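Local coordinates for protein AxyAgu115A (Amphibacillus xylanus NBRC 15112, PDB 6NPS) that probably hydrolyses alpha-linked glucuronic acid side groups from arabinoglucuronoxylan, as a family GH115 alpha-glucuronidase, at residues A517-P522 / I911-T916; F864-S869 / F939-I944. The protein carries 3 engineered substitutions. One frame throughout, in Å; residues are numbered along the deposited sequence.

Contact 1: residues A517-P522 / I911-T916; sequences AHNRRP and INNIRT
A Schellman motif closes helix 904-912, and this helix end abuts the end of helix 500-519. Asn913 is its C-prime residue: positive phi (53°) lets Ile914 N bond to Asp909 O and Asn913 N to Val910 O, and asparagine tolerates that left-handed conformation better than most residues with a side chain. Arg520 makes the largest single contribution, followed closely by Asn913. The arginine CG is anti to the backbone N (chi1 -174°) and the chain bends at chi2, which brings the guanidinium alongside Asn912. There Arg520 NH1 gives Asn912 OD1 a weak hydrogen bond of 2.9 Å, bent to 130° at the hydrogen, with amide and guanidinium nearly coplanar. Ile911 CG2 lies over one guanidinium face, 3.5 Å from Arg520 CZ, an apolar branch against the weakly hydrated flat of the cation. Further bonds, NE to Ala524 O and NH1 to Tyr957 OH, help fix the arginine head. Asn913 ND2 comes obliquely to the His518 ring, 3.4 Å from His518 NE2, the amide steeply inclined to the ring; ND1 of that ring bonds to Lys515 O. One water joins the backbones, accepting from Arg521 N (2.9 Å) and donating to Ile911 O (2.8 Å). Lys825 accepts from Asn519 ND2 with its backbone O and donates to Asn912 O with NZ. Ala517 and Pro522 rest on helix 564-596, and past the turn the chain enters strand 915-923, beside strand 858-866.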
ATOM      1  N   ALA A 517     -19.794  16.767   5.077  1.00 28.65           N
ATOM      2  CA  ALA A 517     -19.611  15.919   6.250  1.00 29.07           C
ATOM      3  C   ALA A 517     -20.504  14.688   6.204  1.00 32.70           C
ATOM      4  O   ALA A 517     -20.084  13.598   6.630  1.00 31.73           O
ATOM      5  CB  ALA A 517     -19.891  16.678   7.558  1.00 30.90           C
ATOM      6  N   HIS A 518     -21.702  14.829   5.723  1.00 32.50           N
ATOM      7  CA  HIS A 518     -22.576  13.728   5.668  1.00 33.36           C
ATOM      8  C   HIS A 518     -22.169  12.709   4.653  1.00 33.13           C
ATOM      9  O   HIS A 518     -22.529  11.622   4.753  1.00 32.65           O
ATOM     10  CB  HIS A 518     -24.035  14.160   5.671  1.00 32.72           C
ATOM     11  CG  HIS A 518     -24.751  13.910   4.406  1.00 39.05           C
ATOM     12  ND1 HIS A 518     -24.386  14.495   3.232  1.00 36.95           N
ATOM     13  CD2 HIS A 518     -25.832  13.153   4.135  1.00 39.90           C
ATOM     14  CE1 HIS A 518     -25.200  14.094   2.284  1.00 41.12           C
ATOM     15  NE2 HIS A 518     -26.085  13.280   2.807  1.00 42.36           N
ATOM     16  N   ASN A 519     -21.415  13.094   3.668  1.00 31.20           N
ATOM     17  CA  ASN A 519     -20.940  12.151   2.654  1.00 32.83           C
ATOM     18  C   ASN A 519     -19.848  11.223   3.196  1.00 30.50           C
ATOM     19  O   ASN A 519     -19.706  10.088   2.707  1.00 31.94           O
ATOM     20  CB  ASN A 519     -20.414  12.905   1.423  1.00 34.00           C
ATOM     21  CG  ASN A 519     -21.536  13.355   0.527  1.00 41.39           C
ATOM     22  OD1 ASN A 519     -22.682  12.953   0.747  1.00 36.61           O
ATOM     23  ND2 ASN A 519     -21.226  14.170  -0.512  1.00 38.00           N
ATOM     24  N   ARG A 520     -19.052  11.687   4.165  1.00 29.89           N
ATOM     25  CA  ARG A 520     -18.083  10.811   4.856  1.00 28.04           C
ATOM     26  C   ARG A 520     -17.821  11.467   6.197  1.00 33.19           C
ATOM     27  O   ARG A 520     -17.152  12.509   6.238  1.00 35.47           O
ATOM     28  CB  ARG A 520     -16.793  10.689   4.060  1.00 27.83           C
ATOM     29  CG  ARG A 520     -15.781   9.688   4.629  1.00 28.78           C
ATOM     30  CD  ARG A 520     -16.414   8.298   4.514  1.00 29.40           C
ATOM     31  NE  ARG A 520     -15.456   7.272   4.745  1.00 32.48           N
ATOM     32  CZ  ARG A 520     -15.452   6.079   4.178  1.00 32.33           C
ATOM     33  NH1 ARG A 520     -16.371   5.736   3.283  1.00 29.40           N
ATOM     34  NH2 ARG A 520     -14.496   5.237   4.515  1.00 33.73           N
ATOM     35  N   ARG A 521     -18.344  10.879   7.294  1.00 29.46           N
ATOM     36  CA  ARG A 521     -18.267  11.554   8.577  1.00 30.17           C
ATOM     37  C   ARG A 521     -16.800  11.660   9.031  1.00 32.07           C
ATOM     38  O   ARG A 521     -15.941  10.882   8.598  1.00 30.97           O
ATOM     39  CB  ARG A 521     -19.123  10.792   9.591  1.00 31.81           C
ATOM     40  CG  ARG A 521     -20.628  10.806   9.240  1.00 31.20           C
ATOM     41  CD  ARG A 521     -21.399  10.325  10.466  1.00 34.81           C
ATOM     42  NE  ARG A 521     -22.742   9.812  10.199  1.00 38.59           N
ATOM     43  CZ  ARG A 521     -23.860  10.525  10.340  1.00 38.88           C
ATOM     44  NH1 ARG A 521     -23.797  11.812  10.705  1.00 34.53           N
ATOM     45  NH2 ARG A 521     -25.041   9.960  10.121  1.00 41.47           N
ATOM     46  N   PRO A 522     -16.482  12.658   9.857  1.00 32.01           N
ATOM     47  CA  PRO A 522     -15.067  13.018  10.110  1.00 34.00           C
ATOM     48  C   PRO A 522     -14.142  11.878  10.524  1.00 32.12           C
ATOM     49  O   PRO A 522     -13.064  11.730   9.937  1.00 32.08           O
ATOM     50  CB  PRO A 522     -15.200  14.042  11.246  1.00 35.34           C
ATOM     51  CG  PRO A 522     -16.496  14.680  11.022  1.00 39.27           C
ATOM     52  CD  PRO A 522     -17.407  13.695  10.361  1.00 34.47           C
ATOM     53  N   ILE A 911     -21.290   3.568   6.109  1.00 26.07           N
ATOM     54  CA  ILE A 911     -20.102   4.435   6.112  1.00 30.68           C
ATOM     55  C   ILE A 911     -19.918   5.138   4.757  1.00 33.08           C
ATOM     56  O   ILE A 911     -19.506   6.304   4.701  1.00 31.21           O
ATOM     57  CB  ILE A 911     -18.862   3.593   6.475  1.00 33.43           C
ATOM     58  CG1 ILE A 911     -19.074   2.980   7.878  1.00 38.44           C
ATOM     59  CG2 ILE A 911     -17.563   4.423   6.464  1.00 32.77           C
ATOM     60  CD1 ILE A 911     -19.513   4.000   8.912  1.00 42.33           C
ATOM     61  N   ASN A 912     -20.225   4.453   3.649  1.00 30.26           N
ATOM     62  CA  ASN A 912     -20.205   5.109   2.335  1.00 30.31           C
ATOM     63  C   ASN A 912     -21.410   6.003   2.085  1.00 34.34           C
ATOM     64  O   ASN A 912     -21.427   6.716   1.071  1.00 32.43           O
ATOM     65  CB  ASN A 912     -20.149   4.077   1.207  1.00 30.81           C
ATOM     66  CG  ASN A 912     -18.839   3.337   1.167  1.00 33.54           C
ATOM     67  OD1 ASN A 912     -17.841   3.792   1.725  1.00 34.25           O
ATOM     68  ND2 ASN A 912     -18.846   2.164   0.559  1.00 34.90           N
ATOM     69  N   ASN A 913     -22.421   5.932   2.938  1.00 36.54           N
ATOM     70  CA  ASN A 913     -23.690   6.637   2.754  1.00 37.46           C
ATOM     71  C   ASN A 913     -24.327   6.368   1.390  1.00 35.62           C
ATOM     72  O   ASN A 913     -24.890   7.272   0.754  1.00 33.99           O
ATOM     73  CB  ASN A 913     -23.539   8.143   2.946  1.00 40.09           C
ATOM     74  CG  ASN A 913     -24.889   8.788   3.234  1.00 49.34           C
ATOM     75  OD1 ASN A 913     -25.774   8.138   3.837  1.00 49.63           O
ATOM     76  ND2 ASN A 913     -25.063  10.035   2.831  1.00 50.98           N
ATOM     77  N   ILE A 914     -24.219   5.133   0.907  1.00 30.13           N
ATOM     78  CA  ILE A 914     -24.756   4.814  -0.407  1.00 30.18           C
ATOM     79  C   ILE A 914     -24.832   3.311  -0.492  1.00 31.09           C
ATOM     80  O   ILE A 914     -24.041   2.602   0.131  1.00 34.76           O
ATOM     81  CB  ILE A 914     -23.896   5.389  -1.567  1.00 29.99           C
ATOM     82  CG1 ILE A 914     -24.747   5.484  -2.840  1.00 30.58           C
ATOM     83  CG2 ILE A 914     -22.690   4.515  -1.859  1.00 28.25           C
ATOM     84  CD1 ILE A 914     -25.793   6.613  -2.771  1.00 32.86           C
ATOM     85  N   ARG A 915     -25.844   2.824  -1.195  1.00 32.55           N
ATOM     86  CA  ARG A 915     -25.946   1.435  -1.584  1.00 33.33           C
ATOM     87  C   ARG A 915     -25.926   1.373  -3.103  1.00 34.92           C
ATOM     88  O   ARG A 915     -26.595   2.171  -3.770  1.00 34.75           O
ATOM     89  CB  ARG A 915     -27.237   0.825  -1.046  1.00 35.64           C
ATOM     90  CG  ARG A 915     -27.392  -0.609  -1.463  1.00 49.26           C
ATOM     91  CD  ARG A 915     -28.198  -1.386  -0.440  1.00 58.26           C
ATOM     92  NE  ARG A 915     -29.508  -0.792  -0.293  1.00 58.61           N
ATOM     93  CZ  ARG A 915     -30.012  -0.324   0.841  1.00 52.13           C
ATOM     94  NH1 ARG A 915     -29.317  -0.388   1.976  1.00 49.84           N
ATOM     95  NH2 ARG A 915     -31.236   0.197   0.818  1.00 51.46           N
ATOM     96  N   THR A 916     -25.180   0.434  -3.658  1.00 34.04           N
ATOM     97  CA  THR A 916     -25.267   0.177  -5.087  1.00 40.61           C
ATOM     98  C   THR A 916     -25.820  -1.226  -5.312  1.00 41.34           C
ATOM     99  O   THR A 916     -25.596  -2.132  -4.508  1.00 41.89           O
ATOM    100  CB  THR A 916     -23.906   0.344  -5.795  1.00 47.42           C
ATOM    101  OG1 THR A 916     -22.967  -0.599  -5.269  1.00 54.74           O
ATOM    102  CG2 THR A 916     -23.366   1.734  -5.600  1.00 41.60           C
TER
HETATM  103  O   HOH W   1     -19.581   8.282   6.651  1.00 34.59           O

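Contact 2: residues F864-S869 / F939-I944; sequences FYLQPS and FALEKI
Backbone hydrogen bonds pair these antiparallel strands around a classic beta bulge. Tyr865 N donates to Lys943 O (2.8 Å) almost straight, at 170°, while Tyr865 O accepts from Glu942 N (2.9 Å) and, more weakly, from Lys943 N. Glu942 and Lys943 thus both oppose Tyr865, and the extra residue shifts the register by one before Gln867 N reaches Ala940 O at 3.0 Å. A water then continues the link, donating to Gln867 O and accepting from Ala940 N.

Apolar packing occupies the face bearing Phe864, Leu866, Leu941 and Ile944, where branched and aromatic side chains suit a buried layer. Leu941, its CG anti to the backbone N (chi1 175°), sets CD1 3.7 Å from Phe864 CB and 3.5 Å from Leu866 CD2. Leu866 CD2 also meets Phe939 CE1 at 3.4 Å, and Ile944 CG2 sits at the edge of the Phe864 ring.

On the other face, Lys943 runs alongside Tyr865 and lays its CD over the ring; any cation-pi attraction is at most weak, Lys943 NZ being 5.5 Å from the Tyr865 ring centroid. The lysine ammonium bonds to Leu958 O and Pro960 O.

Two buried polar side chains near the bulge find partners outside the pair: Glu942 OE1 accepts from Lys825 N, and Gln867 OE1 bonds to Lys430 NZ.

Ile932 of strand 926-934 touches the apolar layer, strand 915-923 flanks 858-866, and 794-797 and 828-833 pair with 940-948.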
ATOM      1  N   PHE A 864     -27.781   0.919  -9.899  1.00 36.36           N
ATOM      2  CA  PHE A 864     -28.430   1.993  -9.168  1.00 32.75           C
ATOM      3  C   PHE A 864     -27.529   2.427  -8.028  1.00 36.44           C
ATOM      4  O   PHE A 864     -26.948   1.591  -7.326  1.00 36.41           O
ATOM      5  CB  PHE A 864     -29.766   1.540  -8.582  1.00 34.93           C
ATOM      6  CG  PHE A 864     -30.817   1.274  -9.580  1.00 38.96           C
ATOM      7  CD1 PHE A 864     -30.715   1.742 -10.881  1.00 41.35           C
ATOM      8  CD2 PHE A 864     -31.962   0.567  -9.207  1.00 45.72           C
ATOM      9  CE1 PHE A 864     -31.714   1.480 -11.804  1.00 42.19           C
ATOM     10  CE2 PHE A 864     -32.976   0.315 -10.124  1.00 41.40           C
ATOM     11  CZ  PHE A 864     -32.846   0.764 -11.423  1.00 42.03           C
ATOM     12  N   TYR A 865     -27.473   3.721  -7.803  1.00 32.04           N
ATOM     13  CA  TYR A 865     -26.913   4.281  -6.581  1.00 30.08           C
ATOM     14  C   TYR A 865     -28.095   4.729  -5.721  1.00 33.16           C
ATOM     15  O   TYR A 865     -28.872   5.587  -6.141  1.00 34.16           O
ATOM     16  CB  TYR A 865     -25.996   5.463  -6.894  1.00 31.43           C
ATOM     17  CG  TYR A 865     -24.651   5.068  -7.495  1.00 36.45           C
ATOM     18  CD1 TYR A 865     -24.572   4.445  -8.740  1.00 42.85           C
ATOM     19  CD2 TYR A 865     -23.461   5.339  -6.816  1.00 39.20           C
ATOM     20  CE1 TYR A 865     -23.324   4.102  -9.310  1.00 38.42           C
ATOM     21  CE2 TYR A 865     -22.233   5.002  -7.356  1.00 42.38           C
ATOM     22  CZ  TYR A 865     -22.168   4.392  -8.608  1.00 44.12           C
ATOM     23  OH  TYR A 865     -20.945   4.043  -9.136  1.00 48.90           O
ATOM     24  N   LEU A 866     -28.231   4.146  -4.530  1.00 29.08           N
ATOM     25  CA  LEU A 866     -29.395   4.373  -3.674  1.00 36.66           C
ATOM     26  C   LEU A 866     -28.984   4.866  -2.298  1.00 33.70           C
ATOM     27  O   LEU A 866     -27.953   4.458  -1.756  1.00 32.43           O
ATOM     28  CB  LEU A 866     -30.220   3.089  -3.479  1.00 40.18           C
ATOM     29  CG  LEU A 866     -30.648   2.350  -4.729  1.00 50.75           C
ATOM     30  CD1 LEU A 866     -31.140   0.965  -4.366  1.00 52.47           C
ATOM     31  CD2 LEU A 866     -31.748   3.159  -5.446  1.00 54.35           C
ATOM     32  N   GLN A 867     -29.828   5.696  -1.705  1.00 34.85           N
ATOM     33  CA  GLN A 867     -29.666   5.965  -0.290  1.00 39.04           C
ATOM     34  C   GLN A 867     -29.740   4.646   0.477  1.00 33.82           C
ATOM     35  O   GLN A 867     -30.565   3.784   0.137  1.00 34.41           O
ATOM     36  CB  GLN A 867     -30.740   6.937   0.202  1.00 47.50           C
ATOM     37  CG  GLN A 867     -30.218   7.857   1.275  1.00 66.18           C
ATOM     38  CD  GLN A 867     -30.379   7.283   2.668  1.00 77.52           C
ATOM     39  OE1 GLN A 867     -29.555   7.532   3.546  1.00 83.69           O
ATOM     40  NE2 GLN A 867     -31.455   6.523   2.881  1.00 79.81           N
ATOM     41  N   PRO A 868     -28.884   4.440   1.511  1.00 31.88           N
ATOM     42  CA  PRO A 868     -28.888   3.133   2.232  1.00 35.66           C
ATOM     43  C   PRO A 868     -30.002   3.026   3.272  1.00 40.67           C
ATOM     44  O   PRO A 868     -29.799   3.023   4.488  1.00 38.73           O
ATOM     45  CB  PRO A 868     -27.493   3.098   2.875  1.00 36.14           C
ATOM     46  CG  PRO A 868     -27.163   4.519   3.141  1.00 34.06           C
ATOM     47  CD  PRO A 868     -27.774   5.308   1.954  1.00 36.68           C
ATOM     48  N   SER A 869     -31.223   2.932   2.784  1.00 37.84           N
ATOM     49  CA  SER A 869     -32.397   2.727   3.614  1.00 38.58           C
ATOM     50  C   SER A 869     -32.536   1.265   4.024  1.00 42.48           C
ATOM     51  O   SER A 869     -32.077   0.349   3.334  1.00 42.48           O
ATOM     52  CB  SER A 869     -33.646   3.166   2.852  1.00 40.74           C
ATOM     53  OG  SER A 869     -33.784   4.560   2.983  1.00 50.46           O
ATOM     54  N   PHE A 939     -37.243   3.531  -1.117  1.00 41.38           N
ATOM     55  CA  PHE A 939     -36.459   3.543  -2.354  1.00 40.34           C
ATOM     56  C   PHE A 939     -36.169   4.989  -2.738  1.00 40.64           C
ATOM     57  O   PHE A 939     -37.076   5.722  -3.142  1.00 38.96           O
ATOM     58  CB  PHE A 939     -37.221   2.791  -3.445  1.00 36.84           C
ATOM     59  CG  PHE A 939     -36.523   2.765  -4.789  1.00 39.56           C
ATOM     60  CD1 PHE A 939     -35.481   1.885  -5.033  1.00 45.07           C
ATOM     61  CD2 PHE A 939     -36.924   3.615  -5.809  1.00 39.53           C
ATOM     62  CE1 PHE A 939     -34.830   1.867  -6.286  1.00 42.09           C
ATOM     63  CE2 PHE A 939     -36.288   3.605  -7.065  1.00 42.08           C
ATOM     64  CZ  PHE A 939     -35.250   2.721  -7.303  1.00 40.52           C
ATOM     65  N   ALA A 940     -34.913   5.421  -2.575  1.00 37.26           N
ATOM     66  CA  ALA A 940     -34.503   6.777  -2.925  1.00 35.88           C
ATOM     67  C   ALA A 940     -33.302   6.674  -3.864  1.00 39.89           C
ATOM     68  O   ALA A 940     -32.227   6.199  -3.464  1.00 37.23           O
ATOM     69  CB  ALA A 940     -34.171   7.602  -1.691  1.00 34.17           C
ATOM     70  N   LEU A 941     -33.493   7.095  -5.113  1.00 32.51           N
ATOM     71  CA  LEU A 941     -32.554   6.795  -6.180  1.00 33.05           C
ATOM     72  C   LEU A 941     -31.794   8.062  -6.530  1.00 31.78           C
ATOM     73  O   LEU A 941     -32.412   9.093  -6.842  1.00 33.26           O
ATOM     74  CB  LEU A 941     -33.299   6.260  -7.404  1.00 32.06           C
ATOM     75  CG  LEU A 941     -32.486   5.995  -8.666  1.00 32.97           C
ATOM     76  CD1 LEU A 941     -31.511   4.810  -8.537  1.00 32.08           C
ATOM     77  CD2 LEU A 941     -33.482   5.691  -9.786  1.00 32.48           C
ATOM     78  N   GLU A 942     -30.466   7.977  -6.517  1.00 34.70           N
ATOM     79  CA  GLU A 942     -29.597   9.125  -6.752  1.00 32.88           C
ATOM     80  C   GLU A 942     -28.973   9.128  -8.139  1.00 34.44           C
ATOM     81  O   GLU A 942     -28.869  10.195  -8.742  1.00 34.24           O
ATOM     82  CB  GLU A 942     -28.472   9.185  -5.702  1.00 33.74           C
ATOM     83  CG  GLU A 942     -29.053   9.420  -4.282  1.00 42.56           C
ATOM     84  CD  GLU A 942     -28.036   9.375  -3.118  1.00 50.68           C
ATOM     85  OE1 GLU A 942     -26.854   9.778  -3.288  1.00 46.01           O
ATOM     86  OE2 GLU A 942     -28.454   8.954  -2.005  1.00 50.65           O
ATOM     87  N   LYS A 943     -28.535   7.975  -8.644  1.00 30.89           N
ATOM     88  CA  LYS A 943     -27.785   7.928  -9.896  1.00 36.08           C
ATOM     89  C   LYS A 943     -28.002   6.555 -10.513  1.00 33.60           C
ATOM     90  O   LYS A 943     -28.190   5.564  -9.801  1.00 32.44           O
ATOM     91  CB  LYS A 943     -26.270   8.208  -9.660  1.00 32.80           C
ATOM     92  CG  LYS A 943     -25.422   8.284 -10.966  1.00 41.61           C
ATOM     93  CD  LYS A 943     -23.914   8.332 -10.675  1.00 41.67           C
ATOM     94  CE  LYS A 943     -23.519   9.635 -10.078  1.00 39.72           C
ATOM     95  NZ  LYS A 943     -22.047   9.707 -10.038  1.00 41.04           N
ATOM     96  N   ILE A 944     -28.001   6.514 -11.845  1.00 28.17           N
ATOM     97  CA  ILE A 944     -28.068   5.278 -12.616  1.00 32.23           C
ATOM     98  C   ILE A 944     -26.845   5.246 -13.527  1.00 36.90           C
ATOM     99  O   ILE A 944     -26.563   6.228 -14.222  1.00 34.38           O
ATOM    100  CB  ILE A 944     -29.345   5.209 -13.472  1.00 33.97           C
ATOM    101  CG1 ILE A 944     -30.589   5.502 -12.620  1.00 37.97           C
ATOM    102  CG2 ILE A 944     -29.420   3.884 -14.198  1.00 36.55           C
ATOM    103  CD1 ILE A 944     -31.835   5.841 -13.447  1.00 39.74           C
TER
HETATM  104  O   HOH W   2     -33.146   3.705  -1.005  1.00 35.25           O

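In the fold
From the N terminus, the chain first passes 517-522, at the end of helix 500-519 in the region belonging to the glycosyl hydrolase family 115 sequence family, then reaches 864-869 in the family's C-terminal domain. Segment 911-916 follows and closes the long loop of contact 1, 388 intervening residues; 939-944 then closes contact 2 across 69. The segments alternate, so the contacts cross. Contact 1 ties helix 500-519 to the C-terminal domain, whereas contact 2 joins strands within that domain. Their centres lie about 13 Å apart, linked by neighbouring strands 915-923 and 858-866: Arg915 probably hydrogen-bonds to Leu866 N through its backbone O and to Ser869 O through NH2, while Ile914 packs against Leu866 and Glu942.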